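Local coordinates for single-stranded DNA-binding protein (Enterobacter phage Enc34, PDB 5ODL) that binds single-stranded DNA, here a strand of thymidines, and probably does so through a barrel of the OB-fold class, at residues 26-31 against 143-148; 137-142 against 169-174; 113-118 against 165-170. All coordinates share one frame; numbering follows the deposited sequence.

Followed from the N terminus, contact 1 begins first of the three: residues 26-31 meet 143-148 and close a loop of 111 residues. Contacts 2 and 3 both start inside that loop and finish beyond it, so each crosses contact 1 rather than nesting in it. Residues 113-118 and 137-142 reach forward to the same strand, 159-173, at overlapping stretches that share Val169 and Leu170. That strand lies beside strand 144-156. Contact 1 joins strand 28-31 to 144-156, contact 3 joins 108-115 to 159-173, and contact 2 fastens the end of helix 132-138 to 159-173, an arrangement consistent with an OB-type barrel.

Contact 1. Residues 26-31 against 143-148; sequences SNVRCS and CWVSSV. With GOL (glycerol), chain E.
Arg29 lays its aliphatic chain across one face of the Trp144 indole. The two residues are a non-hydrogen-bonded antiparallel pair with their CA atoms close together, so both side chains stand on the same face of the sheet and can stack. Arg29 CB stands 3.8 Å from the centroid of the six-membered ring, only 3° off the ring normal, in a CH-pi contact. With CG anti to the backbone N (chi1 -155°), the chain then runs extended over the indole, and Arg29 CD comes within 3.6 Å of Trp144 CZ2. The guanidinium lies almost parallel to the ring, 6° from its plane. Arg29 NE donates to Gly142 O and Trp144 NE1 to Asp175, both outside the segments, so the stack is held by carbon contacts while the polar ends are bonded separately. At the indole edge, Asn27 O approaches Trp144 CE3 at 3.5 Å, near the ring plane.

Val28 and Val145 point to the opposite face, where their CG2 methyls meet at 4.0 Å. Cys30 CB rests near the CG1 branch of Val145. The backbones are joined by Val28 N to Val145 O at 2.9 Å and Val145 N to Val28 O at 2.8 Å, followed by Cys30 N to Cys143 O. Asn27 and Val28 both face Val145, forming a G1 bulge where the chain turns a corner. Here Asn27 N donates to Ser146 OG at 3.1 Å; that hydroxyl also shares a hydrogen bond of 2.9 Å with O2 of a glycerol, probably from the crystallisation liquor.

Strand 28-31 is thus joined to 144-156 and also to 48-56, whose Leu53 touches both Val28 and Val145. Strand 159-173 flanks 144-156, bringing Lys173 against Trp144 and Arg172 NE to Asn27 OD1.

Contact 2. Residues 137-142 against 169-174; sequences EEIYGG and VLKRKD
The Tyr140 ring and the Asp174 carboxylate lie nearly in one plane, 6° apart, although the two side chains run at about a right angle. The ring is engaged at its edge: Asp174 OD1 sits near the ring plane and accepts from Tyr140 OH at 2.7 Å, using the lone pair that points away from the other carboxylate oxygen. Tyr140 OH also bonds to the backbone N of Asp175. Lys171 NZ approaches the ring obliquely, 4.0 Å from Tyr140 CE1. The Glu138 carboxylate is used differently, for Lys171 NZ meets its OE2 from above, 64° out of the plane.

The lysine is the hub, and shows how one side chain can tie a helix end to a strand end. Its first torsion swings CG away from its own backbone N, and bends at chi2 (73°) and chi4 then carry NZ across the Glu138 side chain. This brings Lys171 NZ to 3.1 Å from Glu138 OE2 and 2.9 Å from Asp174 OD1, in salt bridges to both, and to 3.0 Å from the backbone O of Glu138, which it meets in the carbonyl plane. A water that donates to Glu137 O is a fourth acceptor, so the four must share the three ammonium protons. Asp174 OD1 takes bonds from both the phenol and the ammonium, while the negative ends of the two acids probably steady the lysine's charge.

Beside this polar group, Ile139 CD1 lies 3.9 Å from Lys171 CB, and Ile139 CG2 is 4.2 Å from Val169 CG1.

Glu138, Lys171 and Asp174 make a salt-bridge network between the last residues of helix 132-138 and the end of strand 159-173 with the residue after it. That helix precedes strand 144-156, consistent with the helix that OB folds commonly carry between their third and fourth barrel strands.

Contact 3. Residues 113-118 against 165-170; sequences ARESTR and NLLSVL. With nucleotides of chain B.
Arg114 and Leu166 join strands 108-115 and 159-173, in an arrangement consistent with the meeting of the third and fifth strands of an OB-type barrel. Within these segments one backbone bridge, Arg114 with Asn165, links strands whose directions differ by 80°, and the Arg114 backbone also pairs with Ala164.

The backbone bond is from Leu166 N to Arg114 O, 3.0 Å with an N-H...O angle of 150°. The same oxygen is touched by the CA of Asn165.

Apolar contact is made by Ala113 and Leu166, which point toward each other's segments, their CB atoms meeting at 3.8 Å.

Glu115 sets its CB and CG against a carbonyl oxygen of the other strand, CG being 3.3 Å from Leu166 O.

Water and carboxylate provide the polar stitching at the turn after strand 108-115. One water donates to Leu166 O at 2.7 Å and to Thr117 O at 2.8 Å. Glu115, bent at chi2, reaches forward along its own chain so that its OE2 receives Thr117 N at 3.0 Å.

The DNA contacts come from both protein strands. Arg114 is deposited in two conformers; in the one described, its guanidinium face lies against the methyl group C7 of DT6 of chain B, and NH1 makes a weak, bent bond to the phosphate of DT5 of chain B. Asn165 is far more definite, its amide reading the edge of the DT3 base of chain B: Asn165 OD1 accepts from N3 of DT3 at 3.0 Å, and Asn165 ND2 donates to O4 of the same base at 2.9 Å, both nearly linear at 174°.

Contact 1. Residues 26-31 against 143-148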
loop_
_atom_site.group_PDB
_atom_site.type_symbol
_atom_site.label_atom_id
_atom_site.label_comp_id
_atom_site.label_asym_id
_atom_site.label_seq_id
_atom_site.Cartn_x
_atom_site.Cartn_y
_atom_site.Cartn_z
ATOM N N SER A 26 0.715 -7.998 5.178
ATOM C CA SER A 26 1.960 -8.556 5.717
ATOM C C SER A 26 2.719 -9.354 4.671
ATOM O O SER A 26 2.118 -10.007 3.813
ATOM C CB SER A 26 1.684 -9.453 6.934
ATOM O OG SER A 26 1.064 -8.729 7.986
ATOM N N ASN A 27 4.046 -9.291 4.746
ATOM C CA ASN A 27 4.905 -10.187 3.973
ATOM C C ASN A 27 4.675 -10.048 2.481
ATOM O O ASN A 27 4.391 -11.005 1.779
ATOM C CB ASN A 27 4.705 -11.620 4.450
ATOM C CG ASN A 27 4.907 -11.742 5.945
ATOM O OD1 ASN A 27 5.952 -11.332 6.476
ATOM N ND2 ASN A 27 3.896 -12.245 6.636
ATOM N N VAL A 28 4.879 -8.831 2.013
ATOM C CA VAL A 28 4.705 -8.474 0.608
ATOM C C VAL A 28 5.993 -7.843 0.110
ATOM O O VAL A 28 6.786 -7.286 0.904
ATOM C CB VAL A 28 3.487 -7.506 0.393
ATOM C CG1 VAL A 28 2.196 -8.234 0.721
ATOM C CG2 VAL A 28 3.611 -6.253 1.245
ATOM N N ARG A 29 6.214 -7.928 -1.201
ATOM C CA ARG A 29 7.439 -7.427 -1.799
ATOM C C ARG A 29 7.293 -5.974 -2.206
ATOM O O ARG A 29 6.309 -5.582 -2.765
ATOM C CB ARG A 29 7.870 -8.319 -2.971
ATOM C CG ARG A 29 9.369 -8.256 -3.263
ATOM C CD ARG A 29 9.847 -9.382 -4.176
ATOM N NE ARG A 29 11.304 -9.328 -4.266
ATOM C CZ ARG A 29 12.046 -9.981 -5.150
ATOM N NH1 ARG A 29 11.496 -10.800 -6.052
ATOM N NH2 ARG A 29 13.356 -9.822 -5.117
ATOM N N CYS A 30 8.303 -5.178 -1.916
ATOM C CA CYS A 30 8.278 -3.750 -2.123
ATOM C C CYS A 30 8.854 -3.443 -3.535
ATOM O O CYS A 30 9.792 -4.118 -3.975
ATOM C CB CYS A 30 9.125 -3.168 -0.965
ATOM S SG CYS A 30 10.036 -1.765 -1.381
ATOM N N SER A 31 8.270 -2.467 -4.259
ATOM C CA SER A 31 8.929 -1.838 -5.409
ATOM C C SER A 31 8.685 -0.344 -5.420
ATOM O O SER A 31 7.734 0.174 -4.805
ATOM C CB SER A 31 8.546 -2.451 -6.780
ATOM O OG SER A 31 7.209 -2.269 -7.041
ATOM N N CYS A 143 13.021 -5.807 -1.466
ATOM C CA CYS A 143 12.883 -6.349 -0.120
ATOM C C CYS A 143 11.414 -6.646 0.150
ATOM O O CYS A 143 10.551 -6.254 -0.645
ATOM C CB CYS A 143 13.470 -5.398 0.918
ATOM S SG CYS A 143 12.460 -3.999 1.394
ATOM N N TRP A 144 11.159 -7.344 1.254
ATOM C CA TRP A 144 9.816 -7.658 1.733
ATOM C C TRP A 144 9.506 -6.866 3.002
ATOM O O TRP A 144 10.392 -6.640 3.856
ATOM C CB TRP A 144 9.626 -9.164 1.988
ATOM C CG TRP A 144 9.867 -9.999 0.775
ATOM C CD1 TRP A 144 11.068 -10.241 0.172
ATOM C CD2 TRP A 144 8.884 -10.696 0.017
ATOM N NE1 TRP A 144 10.888 -11.031 -0.936
ATOM C CE2 TRP A 144 9.552 -11.319 -1.062
ATOM C CE3 TRP A 144 7.500 -10.836 0.128
ATOM C CZ2 TRP A 144 8.873 -12.108 -2.019
ATOM C CZ3 TRP A 144 6.823 -11.595 -0.822
ATOM C CH2 TRP A 144 7.515 -12.223 -1.884
ATOM N N VAL A 145 8.253 -6.420 3.090
ATOM C CA VAL A 145 7.770 -5.561 4.137
ATOM C C VAL A 145 6.404 -6.019 4.607
ATOM O O VAL A 145 5.762 -6.876 4.001
ATOM C CB VAL A 145 7.658 -4.083 3.645
ATOM C CG1 VAL A 145 8.984 -3.555 3.133
ATOM C CG2 VAL A 145 6.605 -3.933 2.554
ATOM N N SER A 146 5.952 -5.386 5.693
ATOM C CA SER A 146 4.561 -5.389 6.094
ATOM C C SER A 146 4.176 -3.907 6.166
ATOM O O SER A 146 4.992 -3.067 6.536
ATOM C CB SER A 146 4.355 -6.105 7.429
ATOM O OG SER A 146 4.582 -7.490 7.272
ATOM N N SER A 147 2.960 -3.578 5.745
ATOM C CA SER A 147 2.568 -2.165 5.670
ATOM C C SER A 147 1.151 -1.952 6.164
ATOM O O SER A 147 0.272 -2.774 5.916
ATOM C CB SER A 147 2.769 -1.662 4.247
ATOM O OG SER A 147 2.342 -0.326 4.070
ATOM N N VAL A 148 0.953 -0.881 6.928
ATOM C CA VAL A 148 -0.400 -0.436 7.303
ATOM C C VAL A 148 -0.879 0.623 6.314
ATOM O O VAL A 148 -0.212 1.641 6.110
ATOM C CB VAL A 148 -0.510 0.059 8.743
ATOM C CG1 VAL A 148 -1.936 0.491 9.050
ATOM C CG2 VAL A 148 -0.098 -1.060 9.699
HETATM C C1 GOL E . 4.275 -10.268 11.529
HETATM O O1 GOL E . 4.455 -10.490 12.935
HETATM C C2 GOL E . 4.558 -8.820 11.105
HETATM O O2 GOL E . 3.949 -8.592 9.841
HETATM C C3 GOL E . 4.054 -7.801 12.132
HETATM O O3 GOL E . 3.647 -6.561 11.519
#

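Contact 2. Residues 137-142 against 169-174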
loop_
_atom_site.group_PDB
_atom_site.type_symbol
_atom_site.label_atom_id
_atom_site.label_comp_id
_atom_site.label_asym_id
_atom_site.label_seq_id
_atom_site.Cartn_x
_atom_site.Cartn_y
_atom_site.Cartn_z
ATOM N N GLU A 137 18.347 3.170 2.498
ATOM C CA GLU A 137 19.134 1.932 2.635
ATOM C C GLU A 137 18.316 0.783 3.170
ATOM O O GLU A 137 18.474 -0.340 2.704
ATOM C CB GLU A 137 20.333 2.162 3.557
ATOM C CG GLU A 137 21.332 3.148 2.994
ATOM C CD GLU A 137 22.526 3.390 3.911
ATOM O OE1 GLU A 137 23.500 3.985 3.417
ATOM O OE2 GLU A 137 22.513 2.997 5.110
ATOM N N GLU A 138 17.434 1.053 4.132
ATOM C CA GLU A 138 16.645 -0.006 4.754
ATOM C C GLU A 138 15.567 -0.629 3.827
ATOM O O GLU A 138 15.448 -1.857 3.754
ATOM C CB GLU A 138 15.995 0.508 6.020
ATOM C CG GLU A 138 15.275 -0.520 6.861
ATOM C CD GLU A 138 16.217 -1.547 7.454
ATOM O OE1 GLU A 138 17.352 -1.194 7.817
ATOM O OE2 GLU A 138 15.808 -2.708 7.554
ATOM N N ILE A 139 14.789 0.210 3.160
ATOM C CA ILE A 139 13.649 -0.249 2.357
ATOM C C ILE A 139 13.993 0.005 0.882
ATOM O O ILE A 139 13.793 1.086 0.336
ATOM C CB ILE A 139 12.311 0.459 2.739
ATOM C CG1 ILE A 139 11.991 0.407 4.240
ATOM C CG2 ILE A 139 11.169 -0.196 1.951
ATOM C CD1 ILE A 139 11.946 -0.942 4.870
ATOM N N TYR A 140 14.513 -1.030 0.239
ATOM C CA TYR A 140 14.952 -0.963 -1.127
ATOM C C TYR A 140 13.988 -1.826 -1.947
ATOM O O TYR A 140 13.442 -2.848 -1.468
ATOM C CB TYR A 140 16.420 -1.424 -1.290
ATOM C CG TYR A 140 16.673 -2.817 -0.727
ATOM C CD1 TYR A 140 17.013 -2.995 0.595
ATOM C CD2 TYR A 140 16.505 -3.959 -1.523
ATOM C CE1 TYR A 140 17.175 -4.249 1.144
ATOM C CE2 TYR A 140 16.695 -5.229 -0.996
ATOM C CZ TYR A 140 17.039 -5.374 0.336
ATOM O OH TYR A 140 17.202 -6.615 0.880
ATOM N N GLY A 141 13.810 -1.431 -3.195
ATOM C CA GLY A 141 12.950 -2.188 -4.112
ATOM C C GLY A 141 13.490 -3.610 -4.221
ATOM O O GLY A 141 14.657 -3.800 -4.541
ATOM N N GLY A 142 12.638 -4.586 -3.930
ATOM C CA GLY A 142 12.997 -5.995 -3.896
ATOM C C GLY A 142 12.965 -6.619 -2.520
ATOM O O GLY A 142 12.868 -7.838 -2.397
ATOM N N VAL A 169 5.615 1.368 7.134
ATOM C CA VAL A 169 6.323 0.308 6.409
ATOM C C VAL A 169 7.338 -0.331 7.368
ATOM O O VAL A 169 8.195 0.378 7.903
ATOM C CB VAL A 169 7.056 0.867 5.181
ATOM C CG1 VAL A 169 7.764 -0.251 4.408
ATOM C CG2 VAL A 169 6.092 1.583 4.248
ATOM N N LEU A 170 7.214 -1.644 7.582
ATOM C CA LEU A 170 8.124 -2.443 8.431
ATOM C C LEU A 170 8.932 -3.394 7.557
ATOM O O LEU A 170 8.357 -4.171 6.803
ATOM C CB LEU A 170 7.317 -3.264 9.454
ATOM C CG LEU A 170 7.988 -4.434 10.210
ATOM C CD1 LEU A 170 9.065 -3.911 11.136
ATOM C CD2 LEU A 170 6.997 -5.307 10.974
ATOM N N LYS A 171 10.255 -3.350 7.672
ATOM C CA LYS A 171 11.118 -4.313 7.008
ATOM C C LYS A 171 10.856 -5.698 7.572
ATOM O O LYS A 171 10.817 -5.890 8.778
ATOM C CB LYS A 171 12.587 -3.945 7.247
ATOM C CG LYS A 171 13.594 -4.883 6.602
ATOM C CD LYS A 171 13.630 -4.682 5.107
ATOM C CE LYS A 171 14.934 -5.166 4.527
ATOM N NZ LYS A 171 16.140 -4.448 4.988
ATOM N N ARG A 172 10.695 -6.659 6.671
ATOM C CA ARG A 172 10.410 -8.047 7.027
ATOM C C ARG A 172 11.510 -9.004 6.567
ATOM O O ARG A 172 11.952 -9.854 7.364
ATOM C CB ARG A 172 9.053 -8.465 6.444
ATOM C CG ARG A 172 7.865 -7.918 7.219
ATOM C CD ARG A 172 7.684 -8.566 8.590
ATOM N NE ARG A 172 7.454 -9.998 8.406
ATOM C CZ ARG A 172 7.894 -10.997 9.170
ATOM N NH1 ARG A 172 8.620 -10.783 10.266
ATOM N NH2 ARG A 172 7.603 -12.249 8.818
ATOM N N LYS A 173 11.908 -8.894 5.297
ATOM C CA LYS A 173 12.948 -9.784 4.711
ATOM C C LYS A 173 13.835 -9.043 3.747
ATOM O O LYS A 173 13.386 -8.177 2.991
ATOM C CB LYS A 173 12.320 -10.972 3.964
ATOM C CG LYS A 173 11.333 -11.795 4.750
ATOM C CD LYS A 173 10.656 -12.831 3.860
ATOM C CE LYS A 173 9.568 -13.528 4.662
ATOM N NZ LYS A 173 9.119 -14.792 4.052
ATOM N N ASP A 174 15.114 -9.385 3.751
ATOM C CA ASP A 174 16.003 -8.951 2.685
ATOM C C ASP A 174 15.876 -9.943 1.533
ATOM O O ASP A 174 15.562 -11.117 1.746
ATOM C CB ASP A 174 17.457 -8.833 3.194
ATOM C CG ASP A 174 17.648 -7.608 4.071
ATOM O OD1 ASP A 174 17.577 -6.488 3.527
ATOM O OD2 ASP A 174 17.814 -7.760 5.301
HETATM O O HOH W 1 18.654 -3.096 4.086
#

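Contact 3. Residues 113-118 against 165-170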
loop_
_atom_site.group_PDB
_atom_site.type_symbol
_atom_site.label_atom_id
_atom_site.label_comp_id
_atom_site.label_asym_id
_atom_site.label_seq_id
_atom_site.Cartn_x
_atom_site.Cartn_y
_atom_site.Cartn_z
ATOM N N ALA A 113 0.193 2.777 -2.539
ATOM C CA ALA A 113 -0.267 3.579 -1.412
ATOM C C ALA A 113 0.611 4.817 -1.282
ATOM O O ALA A 113 1.812 4.747 -1.544
ATOM C CB ALA A 113 -0.263 2.751 -0.148
ATOM N N ARG A 114 -0.002 5.954 -0.911
ATOM C CA ARG A 114 0.687 7.250 -0.879
ATOM C C ARG A 114 0.282 8.025 0.379
ATOM O O ARG A 114 -0.725 7.730 1.002
ATOM C CB ARG A 114 0.378 8.108 -2.133
ATOM C CG ARG A 114 0.354 7.404 -3.493
ATOM C CD ARG A 114 0.156 8.412 -4.644
ATOM N NE ARG A 114 1.410 9.105 -4.961
ATOM C CZ ARG A 114 1.545 10.358 -5.393
ATOM N NH1 ARG A 114 0.490 11.132 -5.626
ATOM N NH2 ARG A 114 2.772 10.834 -5.601
ATOM N N GLU A 115 1.085 9.013 0.765
ATOM C CA GLU A 115 0.696 9.911 1.855
ATOM C C GLU A 115 1.554 11.178 1.825
ATOM O O GLU A 115 2.739 11.125 1.510
ATOM C CB GLU A 115 0.773 9.243 3.248
ATOM C CG GLU A 115 -0.572 9.076 3.984
ATOM C CD GLU A 115 -1.076 10.312 4.734
ATOM O OE1 GLU A 115 -2.011 10.141 5.545
ATOM O OE2 GLU A 115 -0.597 11.449 4.533
ATOM N N SER A 116 0.928 12.308 2.149
ATOM C CA SER A 116 1.656 13.563 2.329
ATOM C C SER A 116 2.522 13.564 3.589
ATOM O O SER A 116 3.568 14.217 3.614
ATOM C CB SER A 116 0.688 14.759 2.340
ATOM O OG SER A 116 -0.341 14.562 3.285
ATOM N N THR A 117 2.079 12.873 4.638
ATOM C CA THR A 117 2.822 12.758 5.878
ATOM C C THR A 117 3.726 11.549 5.733
ATOM O O THR A 117 3.246 10.463 5.353
ATOM C CB THR A 117 1.866 12.553 7.062
ATOM O OG1 THR A 117 1.007 13.692 7.165
ATOM C CG2 THR A 117 2.605 12.372 8.370
ATOM N N ARG A 118 5.019 11.680 6.040
ATOM C CA ARG A 118 5.903 10.534 5.869
ATOM C C ARG A 118 5.419 9.366 6.746
ATOM O O ARG A 118 5.151 9.527 7.930
ATOM C CB ARG A 118 7.356 10.895 6.178
ATOM C CG ARG A 118 8.364 9.927 5.581
ATOM C CD ARG A 118 9.781 10.437 5.794
ATOM N NE ARG A 118 10.164 10.383 7.199
ATOM C CZ ARG A 118 11.346 10.725 7.725
ATOM N NH1 ARG A 118 12.357 11.221 7.014
ATOM N NH2 ARG A 118 11.484 10.575 9.015
ATOM N N ASN A 165 -4.132 5.432 1.707
ATOM C CA ASN A 165 -3.179 6.117 2.552
ATOM C C ASN A 165 -2.132 5.114 3.019
ATOM O O ASN A 165 -2.461 3.984 3.372
ATOM C CB ASN A 165 -3.887 6.721 3.769
ATOM C CG ASN A 165 -4.803 7.874 3.397
ATOM O OD1 ASN A 165 -4.422 8.798 2.662
ATOM N ND2 ASN A 165 -6.017 7.816 3.908
ATOM N N LEU A 166 -0.875 5.544 2.995
ATOM C CA LEU A 166 0.280 4.777 3.506
ATOM C C LEU A 166 0.696 5.299 4.894
ATOM O O LEU A 166 1.180 6.449 5.009
ATOM C CB LEU A 166 1.427 4.914 2.524
ATOM C CG LEU A 166 2.723 4.161 2.890
ATOM C CD1 LEU A 166 2.473 2.672 3.108
ATOM C CD2 LEU A 166 3.746 4.448 1.799
ATOM N N LEU A 167 0.495 4.469 5.922
ATOM C CA LEU A 167 0.766 4.832 7.304
ATOM C C LEU A 167 2.102 4.306 7.856
ATOM O O LEU A 167 2.747 5.044 8.609
ATOM C CB LEU A 167 -0.369 4.449 8.253
ATOM C CG LEU A 167 -1.706 5.201 8.044
ATOM C CD1 LEU A 167 -1.517 6.690 7.782
ATOM C CD2 LEU A 167 -2.556 4.605 6.940
ATOM N N SER A 168 2.496 3.073 7.507
ATOM C CA SER A 168 3.705 2.493 8.078
ATOM C C SER A 168 4.284 1.475 7.126
ATOM O O SER A 168 3.532 0.813 6.382
ATOM C CB SER A 168 3.427 1.866 9.452
ATOM O OG SER A 168 2.592 0.743 9.328
ATOM N N VAL A 169 5.615 1.368 7.134
ATOM C CA VAL A 169 6.323 0.308 6.409
ATOM C C VAL A 169 7.338 -0.331 7.368
ATOM O O VAL A 169 8.195 0.378 7.903
ATOM C CB VAL A 169 7.056 0.867 5.181
ATOM C CG1 VAL A 169 7.764 -0.251 4.408
ATOM C CG2 VAL A 169 6.092 1.583 4.248
ATOM N N LEU A 170 7.214 -1.644 7.582
ATOM C CA LEU A 170 8.124 -2.443 8.431
ATOM C C LEU A 170 8.932 -3.394 7.557
ATOM O O LEU A 170 8.357 -4.171 6.803
ATOM C CB LEU A 170 7.317 -3.264 9.454
ATOM C CG LEU A 170 7.988 -4.434 10.210
ATOM C CD1 LEU A 170 9.065 -3.911 11.136
ATOM C CD2 LEU A 170 6.997 -5.307 10.974
ATOM P P DT B 3 -9.535 17.277 2.688
ATOM O OP1 DT B 3 -9.750 18.735 2.516
ATOM O OP2 DT B 3 -10.713 16.367 2.835
ATOM O "O5'" DT B 3 -8.664 16.799 1.447
ATOM C "C5'" DT B 3 -7.335 17.305 1.228
ATOM C "C4'" DT B 3 -6.620 16.387 0.269
ATOM O "O4'" DT B 3 -6.319 15.143 0.939
ATOM C "C3'" DT B 3 -7.440 16.023 -0.971
ATOM O "O3'" DT B 3 -6.667 16.245 -2.144
ATOM C "C2'" DT B 3 -7.808 14.562 -0.772
ATOM C "C1'" DT B 3 -6.691 14.048 0.116
ATOM N N1 DT B 3 -7.042 12.924 1.006
ATOM C C2 DT B 3 -6.074 11.974 1.273
ATOM O O2 DT B 3 -4.953 11.997 0.784
ATOM N N3 DT B 3 -6.467 10.994 2.148
ATOM C C4 DT B 3 -7.701 10.856 2.752
ATOM O O4 DT B 3 -7.907 9.916 3.511
ATOM C C5 DT B 3 -8.666 11.880 2.424
ATOM C C7 DT B 3 -10.025 11.818 3.044
ATOM C C6 DT B 3 -8.286 12.861 1.598
ATOM P P DT B 5 -3.019 10.950 -4.918
ATOM O OP1 DT B 5 -2.930 10.113 -3.702
ATOM O OP2 DT B 5 -2.015 12.012 -5.194
ATOM O "O5'" DT B 5 -3.051 10.005 -6.191
ATOM C "C5'" DT B 5 -4.134 9.118 -6.399
ATOM C "C4'" DT B 5 -3.984 8.490 -7.759
ATOM O "O4'" DT B 5 -3.990 9.498 -8.790
ATOM C "C3'" DT B 5 -2.681 7.714 -7.918
ATOM O "O3'" DT B 5 -3.046 6.459 -8.441
ATOM C "C2'" DT B 5 -1.849 8.553 -8.868
ATOM C "C1'" DT B 5 -2.893 9.325 -9.651
ATOM N N1 DT B 5 -2.451 10.661 -10.081
ATOM C C2 DT B 5 -2.573 10.997 -11.413
ATOM O O2 DT B 5 -3.021 10.234 -12.257
ATOM N N3 DT B 5 -2.137 12.262 -11.727
ATOM C C4 DT B 5 -1.624 13.204 -10.857
ATOM O O4 DT B 5 -1.276 14.299 -11.282
ATOM C C5 DT B 5 -1.556 12.798 -9.474
ATOM C C7 DT B 5 -1.021 13.761 -8.461
ATOM C C6 DT B 5 -1.966 11.564 -9.159
ATOM P P DT B 6 -2.002 5.268 -8.511
ATOM O OP1 DT B 6 -2.792 3.994 -8.498
ATOM O OP2 DT B 6 -0.917 5.492 -7.476
ATOM O "O5'" DT B 6 -1.405 5.437 -9.979
ATOM C "C5'" DT B 6 -2.272 5.634 -11.112
ATOM C "C4'" DT B 6 -1.487 6.183 -12.279
ATOM O "O4'" DT B 6 -1.212 7.598 -12.095
ATOM C "C3'" DT B 6 -0.129 5.509 -12.512
ATOM O "O3'" DT B 6 -0.064 4.972 -13.837
ATOM C "C2'" DT B 6 0.882 6.628 -12.316
ATOM C "C1'" DT B 6 0.068 7.861 -12.646
ATOM N N1 DT B 6 0.558 9.154 -12.096
ATOM C C2 DT B 6 0.608 10.247 -12.940
ATOM O O2 DT B 6 0.281 10.202 -14.116
ATOM N N3 DT B 6 1.063 11.404 -12.353
ATOM C C4 DT B 6 1.459 11.574 -11.038
ATOM O O4 DT B 6 1.842 12.676 -10.651
ATOM C C5 DT B 6 1.386 10.388 -10.212
ATOM C C7 DT B 6 1.770 10.483 -8.768
ATOM C C6 DT B 6 0.934 9.256 -10.772
HETATM O O HOH W 2 1.785 8.465 6.720
#